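Local structure of carboxynorspermidine decarboxylase (Campylobacter jejuni subsp. jejuni 81116, 3N29) at residues P45-E50 with P392-L397; P119-D124 with I136-L141; L319-L324 with G356-D361. The protein probably catalyses the pyridoxal-5'-phosphate-dependent decarboxylation of carboxynorspermidine to norspermidine, a step of polyamine biosynthesis. All coordinates share one frame; numbering follows the deposited sequence.

Interaction 1: P45-E50 with P392-L397; sequences PAYILE and PNLMLL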
loop_
_atom_site.group_PDB
_atom_site.type_symbol
_atom_site.label_atom_id
_atom_site.label_comp_id
_atom_site.label_asym_id
_atom_site.label_seq_id
_atom_site.Cartn_x
_atom_site.Cartn_y
_atom_site.Cartn_z
ATOM N N PRO A 45 1.761 -15.119 9.257
ATOM C CA PRO A 45 1.178 -15.433 7.970
ATOM C C PRO A 45 2.190 -15.756 6.905
ATOM O O PRO A 45 3.431 -15.489 7.087
ATOM C CB PRO A 45 0.433 -14.136 7.602
ATOM C CG PRO A 45 1.288 -13.065 8.266
ATOM C CD PRO A 45 1.800 -13.682 9.521
ATOM N N ALA A 46 1.712 -16.337 5.802
ATOM C CA ALA A 46 2.641 -16.695 4.730
ATOM C C ALA A 46 1.904 -16.674 3.386
ATOM O O ALA A 46 0.818 -17.195 3.274
ATOM C CB ALA A 46 3.308 -18.166 4.995
ATOM N N TYR A 47 2.515 -16.166 2.328
ATOM C CA TYR A 47 1.984 -16.381 1.003
ATOM C C TYR A 47 2.636 -17.695 0.490
ATOM O O TYR A 47 3.873 -17.792 0.535
ATOM C CB TYR A 47 2.388 -15.283 0.023
ATOM C CG TYR A 47 1.953 -13.839 0.347
ATOM C CD1 TYR A 47 0.743 -13.368 -0.060
ATOM C CD2 TYR A 47 2.771 -12.988 1.091
ATOM C CE1 TYR A 47 0.354 -12.078 0.220
ATOM C CE2 TYR A 47 2.387 -11.690 1.354
ATOM C CZ TYR A 47 1.149 -11.250 0.966
ATOM O OH TYR A 47 0.776 -9.900 1.184
ATOM N N ILE A 48 1.847 -18.626 -0.009
ATOM C CA ILE A 48 2.358 -19.909 -0.454
ATOM C C ILE A 48 2.028 -20.161 -1.919
ATOM O O ILE A 48 0.869 -20.295 -2.324
ATOM C CB ILE A 48 1.871 -21.039 0.459
ATOM C CG1 ILE A 48 2.161 -20.723 1.920
ATOM C CG2 ILE A 48 2.577 -22.386 0.023
ATOM C CD1 ILE A 48 1.688 -21.841 2.881
ATOM N N LEU A 49 3.028 -20.053 -2.739
ATOM C CA LEU A 49 2.868 -20.340 -4.185
ATOM C C LEU A 49 3.002 -21.822 -4.430
ATOM O O LEU A 49 3.887 -22.457 -3.837
ATOM C CB LEU A 49 3.899 -19.588 -4.958
ATOM C CG LEU A 49 4.071 -19.888 -6.464
ATOM C CD1 LEU A 49 2.989 -19.283 -7.198
ATOM C CD2 LEU A 49 5.295 -19.194 -6.943
ATOM N N GLU A 50 2.156 -22.357 -5.305
ATOM C CA GLU A 50 2.124 -23.785 -5.575
ATOM C C GLU A 50 2.745 -24.012 -6.937
ATOM O O GLU A 50 2.240 -23.530 -7.927
ATOM C CB GLU A 50 0.726 -24.334 -5.450
ATOM C CG GLU A 50 0.155 -24.181 -4.042
ATOM C CD GLU A 50 -1.329 -24.501 -3.959
ATOM O OE1 GLU A 50 -1.739 -25.613 -4.390
ATOM O OE2 GLU A 50 -2.095 -23.648 -3.479
ATOM N N PRO A 392 3.966 -11.228 5.775
ATOM C CA PRO A 392 3.868 -12.686 5.507
ATOM C C PRO A 392 5.135 -13.124 4.827
ATOM O O PRO A 392 5.595 -12.410 3.943
ATOM C CB PRO A 392 2.652 -12.799 4.563
ATOM C CG PRO A 392 1.879 -11.460 4.846
ATOM C CD PRO A 392 3.008 -10.477 4.957
ATOM N N ASN A 393 5.651 -14.303 5.218
ATOM C CA ASN A 393 6.764 -14.905 4.545
ATOM C C ASN A 393 6.327 -15.404 3.171
ATOM O O ASN A 393 5.142 -15.579 2.900
ATOM C CB ASN A 393 7.356 -16.059 5.372
ATOM C CG ASN A 393 7.934 -15.598 6.737
ATOM O OD1 ASN A 393 8.545 -14.539 6.841
ATOM N ND2 ASN A 393 7.702 -16.407 7.781
ATOM N N LEU A 394 7.306 -15.528 2.311
ATOM C CA LEU A 394 7.114 -16.095 0.975
ATOM C C LEU A 394 7.590 -17.540 0.963
ATOM O O LEU A 394 8.732 -17.820 1.287
ATOM C CB LEU A 394 7.861 -15.260 -0.032
ATOM C CG LEU A 394 7.650 -13.748 -0.081
ATOM C CD1 LEU A 394 8.415 -13.174 -1.352
ATOM C CD2 LEU A 394 6.189 -13.344 0.004
ATOM N N MET A 395 6.717 -18.454 0.570
ATOM C CA MET A 395 7.025 -19.866 0.539
ATOM C C MET A 395 6.552 -20.479 -0.772
ATOM O O MET A 395 5.642 -19.949 -1.442
ATOM C CB MET A 395 6.326 -20.586 1.724
ATOM C CG MET A 395 6.605 -19.968 3.149
ATOM S SD MET A 395 5.877 -21.028 4.496
ATOM C CE MET A 395 7.320 -22.018 4.775
ATOM N N LEU A 396 7.170 -21.586 -1.099
ATOM C CA LEU A 396 6.962 -22.353 -2.306
ATOM C C LEU A 396 6.626 -23.770 -1.936
ATOM O O LEU A 396 7.432 -24.459 -1.343
ATOM C CB LEU A 396 8.211 -22.293 -3.201
ATOM C CG LEU A 396 8.038 -23.125 -4.488
ATOM C CD1 LEU A 396 7.048 -22.461 -5.383
ATOM C CD2 LEU A 396 9.352 -23.419 -5.204
ATOM N N LEU A 397 5.441 -24.252 -2.315
ATOM C CA LEU A 397 5.123 -25.658 -2.230
ATOM C C LEU A 397 5.524 -26.264 -3.553
ATOM O O LEU A 397 4.900 -26.026 -4.577
ATOM C CB LEU A 397 3.619 -25.882 -1.991
ATOM C CG LEU A 397 3.135 -27.326 -1.891
ATOM C CD1 LEU A 397 3.760 -27.978 -0.646
ATOM C CD2 LEU A 397 1.556 -27.438 -1.829
#
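Pro-45 and Pro-392 meet ring to ring, CG to CG at 3.8 Å, where strands 46-50 and 393-397 start their parallel pairing in the mixed sheet beside the beta/alpha barrel. A cis peptide bond precedes Pro-45, and its carbonyl O receives Asn-393 N at 3.1 Å. Ala-46 is small enough to leave room for the Met-395 thioether, whose SD lies 3.9 Å from Ala-46 CB. Tyr-47 uses both backbone groups: its N donates to Asn-393 O at 2.8 Å, and its O accepts Met-395 N. With CG anti to its own carbonyl carbon (chi1 -60°), the phenol ring slants against Pro-392, CE2 resting 3.4 Å from Pro-392 CB, while CD2 meets a methyl of Leu-394. The hydroxyl is hydrogen-bonded to His-305 O and Asn-383 ND2, outside the two strands, so a buried ring ends in a satisfied polar atom. On the face shared with Ala-46, Ile-48 sends CG1 to Met-395 and CG2 to Leu-397, its beta-branched shape suiting an extended chain. Leu-49 lies alongside Leu-396 on the Tyr-47 face. Glu-50, the N-cap of helix 51-68, lays its aliphatic CG near Leu-397 CD2 and pairs OE1 with Lys-53. The last rung joins Leu-397 N to Leu-49 O at 2.8 Å, with an N-H...O angle of 159°.

Interaction 2: P119-D124 with I136-L141; sequences PAFKED and IVFNSL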
loop_
_atom_site.group_PDB
_atom_site.type_symbol
_atom_site.label_atom_id
_atom_site.label_comp_id
_atom_site.label_asym_id
_atom_site.label_seq_id
_atom_site.Cartn_x
_atom_site.Cartn_y
_atom_site.Cartn_z
ATOM N N PRO A 119 6.307 5.433 -18.476
ATOM C CA PRO A 119 5.781 6.767 -18.880
ATOM C C PRO A 119 6.746 7.908 -18.711
ATOM O O PRO A 119 6.494 8.962 -19.233
ATOM C CB PRO A 119 4.574 6.979 -17.935
ATOM C CG PRO A 119 4.400 5.683 -17.218
ATOM C CD PRO A 119 5.594 4.848 -17.329
ATOM N N ALA A 120 7.809 7.683 -17.958
ATOM C CA ALA A 120 8.685 8.713 -17.400
ATOM C C ALA A 120 10.119 8.290 -17.259
ATOM O O ALA A 120 10.534 8.237 -16.131
ATOM C CB ALA A 120 8.188 9.109 -15.953
ATOM N N PHE A 121 10.885 7.949 -18.317
ATOM C CA PHE A 121 12.327 7.603 -18.141
ATOM C C PHE A 121 13.128 8.807 -17.667
ATOM O O PHE A 121 12.879 9.925 -18.097
ATOM C CB PHE A 121 13.008 7.071 -19.417
ATOM C CG PHE A 121 12.538 5.703 -19.866
ATOM C CD1 PHE A 121 12.869 4.558 -19.157
ATOM C CD2 PHE A 121 11.778 5.577 -20.998
ATOM C CE1 PHE A 121 12.387 3.299 -19.535
ATOM C CE2 PHE A 121 11.307 4.356 -21.393
ATOM C CZ PHE A 121 11.624 3.181 -20.655
ATOM N N LYS A 122 14.134 8.574 -16.831
ATOM C CA LYS A 122 14.958 9.671 -16.315
ATOM C C LYS A 122 16.415 9.555 -16.816
ATOM O O LYS A 122 16.946 8.459 -17.037
ATOM C CB LYS A 122 14.907 9.700 -14.790
ATOM C CG LYS A 122 13.548 10.180 -14.236
ATOM C CD LYS A 122 13.442 9.996 -12.696
ATOM C CE LYS A 122 14.337 10.891 -11.923
ATOM N NZ LYS A 122 14.026 10.604 -10.443
ATOM N N GLU A 123 17.095 10.684 -16.927
ATOM C CA GLU A 123 18.486 10.670 -17.367
ATOM C C GLU A 123 19.441 9.834 -16.543
ATOM O O GLU A 123 20.397 9.287 -17.111
ATOM C CB GLU A 123 19.041 12.096 -17.443
ATOM C CG GLU A 123 18.374 12.863 -18.503
ATOM C CD GLU A 123 18.977 14.220 -18.703
ATOM O OE1 GLU A 123 20.243 14.312 -18.658
ATOM O OE2 GLU A 123 18.176 15.168 -18.914
ATOM N N ASP A 124 19.231 9.765 -15.221
ATOM C CA ASP A 124 20.191 9.103 -14.321
ATOM C C ASP A 124 20.076 7.582 -14.450
ATOM O O ASP A 124 20.934 6.812 -13.973
ATOM C CB ASP A 124 20.106 9.625 -12.864
ATOM C CG ASP A 124 18.701 9.466 -12.214
ATOM O OD1 ASP A 124 17.787 8.888 -12.827
ATOM O OD2 ASP A 124 18.517 9.889 -11.028
ATOM N N ILE A 136 13.185 -1.167 -25.727
ATOM C CA ILE A 136 12.751 -0.028 -24.948
ATOM C C ILE A 136 11.554 0.634 -25.644
ATOM O O ILE A 136 11.590 0.954 -26.835
ATOM C CB ILE A 136 13.881 0.945 -24.698
ATOM C CG1 ILE A 136 14.953 0.311 -23.782
ATOM C CG2 ILE A 136 13.368 2.247 -23.931
ATOM C CD1 ILE A 136 16.305 1.179 -23.729
ATOM N N VAL A 137 10.486 0.888 -24.884
ATOM C CA VAL A 137 9.283 1.451 -25.476
ATOM C C VAL A 137 9.072 2.759 -24.813
ATOM O O VAL A 137 9.034 2.829 -23.549
ATOM C CB VAL A 137 8.049 0.594 -25.286
ATOM C CG1 VAL A 137 6.760 1.352 -25.689
ATOM C CG2 VAL A 137 8.199 -0.702 -26.056
ATOM N N PHE A 138 8.991 3.791 -25.637
ATOM C CA PHE A 138 8.722 5.138 -25.107
ATOM C C PHE A 138 7.236 5.499 -25.071
ATOM O O PHE A 138 6.420 5.041 -25.876
ATOM C CB PHE A 138 9.493 6.181 -25.907
ATOM C CG PHE A 138 11.015 5.994 -25.882
ATOM C CD1 PHE A 138 11.753 6.299 -24.747
ATOM C CD2 PHE A 138 11.689 5.436 -27.026
ATOM C CE1 PHE A 138 13.128 6.117 -24.731
ATOM C CE2 PHE A 138 13.033 5.244 -27.001
ATOM C CZ PHE A 138 13.772 5.609 -25.849
ATOM N N ASN A 139 6.903 6.364 -24.123
ATOM C CA ASN A 139 5.544 6.838 -23.917
ATOM C C ASN A 139 5.143 8.097 -24.749
ATOM O O ASN A 139 3.991 8.371 -24.906
ATOM C CB ASN A 139 5.297 7.132 -22.420
ATOM C CG ASN A 139 3.862 7.423 -22.136
ATOM O OD1 ASN A 139 3.499 8.577 -21.796
ATOM N ND2 ASN A 139 3.015 6.412 -22.341
ATOM N N SER A 140 6.111 8.844 -25.275
ATOM C CA SER A 140 5.856 10.030 -26.027
ATOM C C SER A 140 7.026 10.246 -27.029
ATOM O O SER A 140 8.124 9.736 -26.826
ATOM C CB SER A 140 5.800 11.217 -25.061
ATOM O OG SER A 140 7.126 11.513 -24.560
ATOM N N LEU A 141 6.800 11.110 -28.011
ATOM C CA LEU A 141 7.841 11.443 -28.997
ATOM C C LEU A 141 9.009 12.177 -28.349
ATOM O O LEU A 141 10.165 11.923 -28.695
ATOM C CB LEU A 141 7.248 12.284 -30.124
ATOM C CG LEU A 141 6.273 11.523 -31.015
ATOM C CD1 LEU A 141 5.740 12.464 -32.140
ATOM C CD2 LEU A 141 6.957 10.277 -31.595
#
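Phe-121 carries the apolar part of this contact, its ring reaching both Ile-136 and Phe-138. The ring's CZ stands 3.8 Å from Ile-136 CG2, and its CD2 comes equally close, 3.8 Å, to Phe-138 CD1. The two phenyl planes are inclined at 79° with centroids 5.8 Å apart, an oblique pairing rather than a stack. Ile-136 CG2 also sits over one face of the Phe-138 ring, toward its rim, so that this single methyl touches both aromatic groups. It is placed there because CG2 is anti to the isoleucine's backbone N, with CG1 (chi1 -67°) beside that nitrogen. Large, rigid hydrocarbon groups suit so buried a position.

The polar side of the contact is slight. Val-137 O is buried with no hydrogen-bond partner, yet it lies in the plane of the Phe-121 ring, 3.5 Å from CE2 at the edge, where the partly positive ring hydrogens probably offer it a weak electrostatic match. Simple packing completes the contact at the other end: Pro-119 CA rests 3.6 Å from Asn-139 CB, the point where the two backbones come closest.

Polar groups bordering this packing face the second subunit: Ser-140 OG, which caps Gln-143 N, also bonds Asp-287 of that subunit, and Lys-122 forms a salt bridge with its Asp-299. Within the barrel, the contact ties the loop after strand 113-118 to the next strand, 135-138, in a beta-alpha-beta unit whose connecting helix is 123-132; Phe-147 of helix 141-147 packs against both Phe-121 and Phe-138.

Interaction 3: L319-L324 with G356-D361; sequences LNARIL and GEYAFD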
loop_
_atom_site.group_PDB
_atom_site.type_symbol
_atom_site.label_atom_id
_atom_site.label_comp_id
_atom_site.label_asym_id
_atom_site.label_seq_id
_atom_site.Cartn_x
_atom_site.Cartn_y
_atom_site.Cartn_z
ATOM N N LEU A 319 -10.852 -20.463 1.697
ATOM C CA LEU A 319 -10.992 -21.921 1.528
ATOM C C LEU A 319 -11.992 -22.479 2.560
ATOM O O LEU A 319 -11.916 -22.117 3.729
ATOM C CB LEU A 319 -9.665 -22.587 1.716
ATOM C CG LEU A 319 -9.579 -24.101 1.620
ATOM C CD1 LEU A 319 -9.789 -24.656 0.171
ATOM C CD2 LEU A 319 -8.206 -24.551 2.202
ATOM N N ASN A 320 -12.933 -23.313 2.077
ATOM C CA ASN A 320 -13.983 -23.945 2.872
ATOM C C ASN A 320 -14.964 -22.974 3.473
ATOM O O ASN A 320 -15.644 -23.318 4.399
ATOM C CB ASN A 320 -13.419 -24.813 4.015
ATOM C CG ASN A 320 -12.516 -25.911 3.518
ATOM O OD1 ASN A 320 -12.802 -26.546 2.514
ATOM N ND2 ASN A 320 -11.367 -26.097 4.186
ATOM N N ALA A 321 -15.022 -21.747 2.979
ATOM C CA ALA A 321 -16.007 -20.795 3.480
ATOM C C ALA A 321 -16.766 -20.172 2.331
ATOM O O ALA A 321 -16.299 -20.193 1.153
ATOM C CB ALA A 321 -15.307 -19.702 4.360
ATOM N N ARG A 322 -17.902 -19.552 2.649
ATOM C CA ARG A 322 -18.639 -18.784 1.655
ATOM C C ARG A 322 -18.734 -17.345 2.109
ATOM O O ARG A 322 -18.974 -17.089 3.267
ATOM C CB ARG A 322 -20.054 -19.326 1.407
ATOM C CG ARG A 322 -20.121 -20.852 1.089
ATOM C CD ARG A 322 -21.519 -21.443 0.770
ATOM N NE ARG A 322 -22.466 -21.039 1.835
ATOM C CZ ARG A 322 -23.203 -19.915 1.814
ATOM N NH1 ARG A 322 -23.195 -19.093 0.762
ATOM N NH2 ARG A 322 -23.961 -19.631 2.833
ATOM N N ILE A 323 -18.626 -16.419 1.179
ATOM C CA ILE A 323 -18.825 -14.968 1.494
ATOM C C ILE A 323 -20.317 -14.718 1.764
ATOM O O ILE A 323 -21.199 -15.014 0.908
ATOM C CB ILE A 323 -18.321 -14.061 0.365
ATOM C CG1 ILE A 323 -16.810 -14.220 0.120
ATOM C CG2 ILE A 323 -18.785 -12.571 0.592
ATOM C CD1 ILE A 323 -16.387 -13.703 -1.251
ATOM N N LEU A 324 -20.616 -14.160 2.939
ATOM C CA LEU A 324 -21.973 -13.709 3.290
ATOM C C LEU A 324 -22.143 -12.191 3.048
ATOM O O LEU A 324 -23.197 -11.790 2.623
ATOM C CB LEU A 324 -22.269 -13.937 4.752
ATOM C CG LEU A 324 -22.262 -15.427 5.158
ATOM C CD1 LEU A 324 -22.198 -15.531 6.708
ATOM C CD2 LEU A 324 -23.444 -16.223 4.615
ATOM N N GLY A 356 -14.328 -9.292 5.589
ATOM C CA GLY A 356 -15.696 -9.595 5.234
ATOM C C GLY A 356 -16.326 -10.556 6.225
ATOM O O GLY A 356 -15.705 -10.901 7.242
ATOM N N GLU A 357 -17.590 -10.961 5.982
ATOM C CA GLU A 357 -18.294 -11.899 6.825
ATOM C C GLU A 357 -18.437 -13.204 6.046
ATOM O O GLU A 357 -18.818 -13.160 4.872
ATOM C CB GLU A 357 -19.707 -11.378 7.137
ATOM C CG GLU A 357 -20.361 -12.162 8.184
ATOM C CD GLU A 357 -21.848 -11.768 8.403
ATOM O OE1 GLU A 357 -22.592 -12.569 9.063
ATOM O OE2 GLU A 357 -22.260 -10.711 7.868
ATOM N N TYR A 358 -18.036 -14.318 6.652
ATOM C CA TYR A 358 -17.977 -15.588 5.955
ATOM C C TYR A 358 -18.649 -16.682 6.772
ATOM O O TYR A 358 -18.697 -16.620 8.034
ATOM C CB TYR A 358 -16.506 -15.996 5.738
ATOM C CG TYR A 358 -15.617 -15.051 4.940
ATOM C CD1 TYR A 358 -15.272 -15.338 3.637
ATOM C CD2 TYR A 358 -15.112 -13.861 5.503
ATOM C CE1 TYR A 358 -14.441 -14.500 2.911
ATOM C CE2 TYR A 358 -14.253 -12.991 4.747
ATOM C CZ TYR A 358 -13.934 -13.323 3.462
ATOM O OH TYR A 358 -13.085 -12.510 2.740
ATOM N N ALA A 359 -19.156 -17.680 6.048
ATOM C CA ALA A 359 -19.857 -18.789 6.590
ATOM C C ALA A 359 -18.920 -19.979 6.495
ATOM O O ALA A 359 -18.373 -20.235 5.395
ATOM C CB ALA A 359 -21.097 -19.094 5.770
ATOM N N PHE A 360 -18.772 -20.671 7.629
ATOM C CA PHE A 360 -18.002 -21.915 7.741
ATOM C C PHE A 360 -18.916 -23.086 8.162
ATOM O O PHE A 360 -19.988 -22.846 8.750
ATOM C CB PHE A 360 -16.883 -21.744 8.785
ATOM C CG PHE A 360 -15.841 -20.708 8.427
ATOM C CD1 PHE A 360 -14.623 -21.088 7.853
ATOM C CD2 PHE A 360 -16.046 -19.360 8.691
ATOM C CE1 PHE A 360 -13.624 -20.154 7.566
ATOM C CE2 PHE A 360 -15.069 -18.424 8.361
ATOM C CZ PHE A 360 -13.876 -18.803 7.791
ATOM N N ASP A 361 -18.473 -24.325 7.875
ATOM C CA ASP A 361 -19.148 -25.581 8.295
ATOM C C ASP A 361 -18.965 -25.964 9.753
ATOM O O ASP A 361 -19.645 -26.863 10.243
ATOM C CB ASP A 361 -18.534 -26.770 7.553
ATOM C CG ASP A 361 -19.022 -26.881 6.162
ATOM O OD1 ASP A 361 -19.784 -25.996 5.714
ATOM O OD2 ASP A 361 -18.669 -27.884 5.509
HETATM O O HOH W 1 -15.994 -24.677 6.606
#
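Arg-322 and Ala-359 form the hydrogen-bonded pair of an antiparallel beta ladder between 319-324 and 356-361, in the mixed sheet beside the barrel. Arg-322 N gives to Ala-359 O at 2.9 Å and Ala-359 N returns to Arg-322 O at 2.8 Å. The close packing lies around this pair. With CG anti to its carbonyl carbon (chi1 -63°), Leu-324 brings CD1 to 3.8 Å from Ala-359 CB, and its N is hydrogen-bonded to Glu-357 O. Beside the ring of Tyr-358, Ile-323 runs the same way, CG1 3.7 Å from CE1; the tyrosine's hydroxyl goes on to Ser-316 O. Ala-321 places CB over one face of the Phe-360 ring, 3.8 Å from its centroid and 17° off the normal, a CH-pi contact for which a lone methyl is well shaped.

The solvent side is looser. The Arg-322 guanidinium merely brushes Ala-359; its NE forms a salt bridge with Glu-339 and its NH2 a hydrogen bond with Asp-334 O. Asn-320, a residue type that tolerates the left-handed backbone conformation found here (phi 65°), is exposed, and a water replaces direct pairing: it donates to Asn-320 O at 2.6 Å and accepts from Asp-361 N at 2.8 Å.

Interactions 1 and 3 belong to the same mixed sheet, 22 Å apart between centres and about 8 Å between nearest atoms, and strands 279-290, 294-298 and 340-345 link their strands across it. Interaction 2 lies in the parallel barrel, across the chain's centre from both, its own centre 35 Å from that of interaction 1 and 46 Å from that of interaction 3. Along the chain, 45-50 comes first, then the barrel with interaction 2, then interaction 3, and finally 392-397. Interaction 1 joins strands near the two ends of the modelled chain, so that the barrel, and after it most of the sheet, lies between them in sequence, consistent with this family's two-domain architecture.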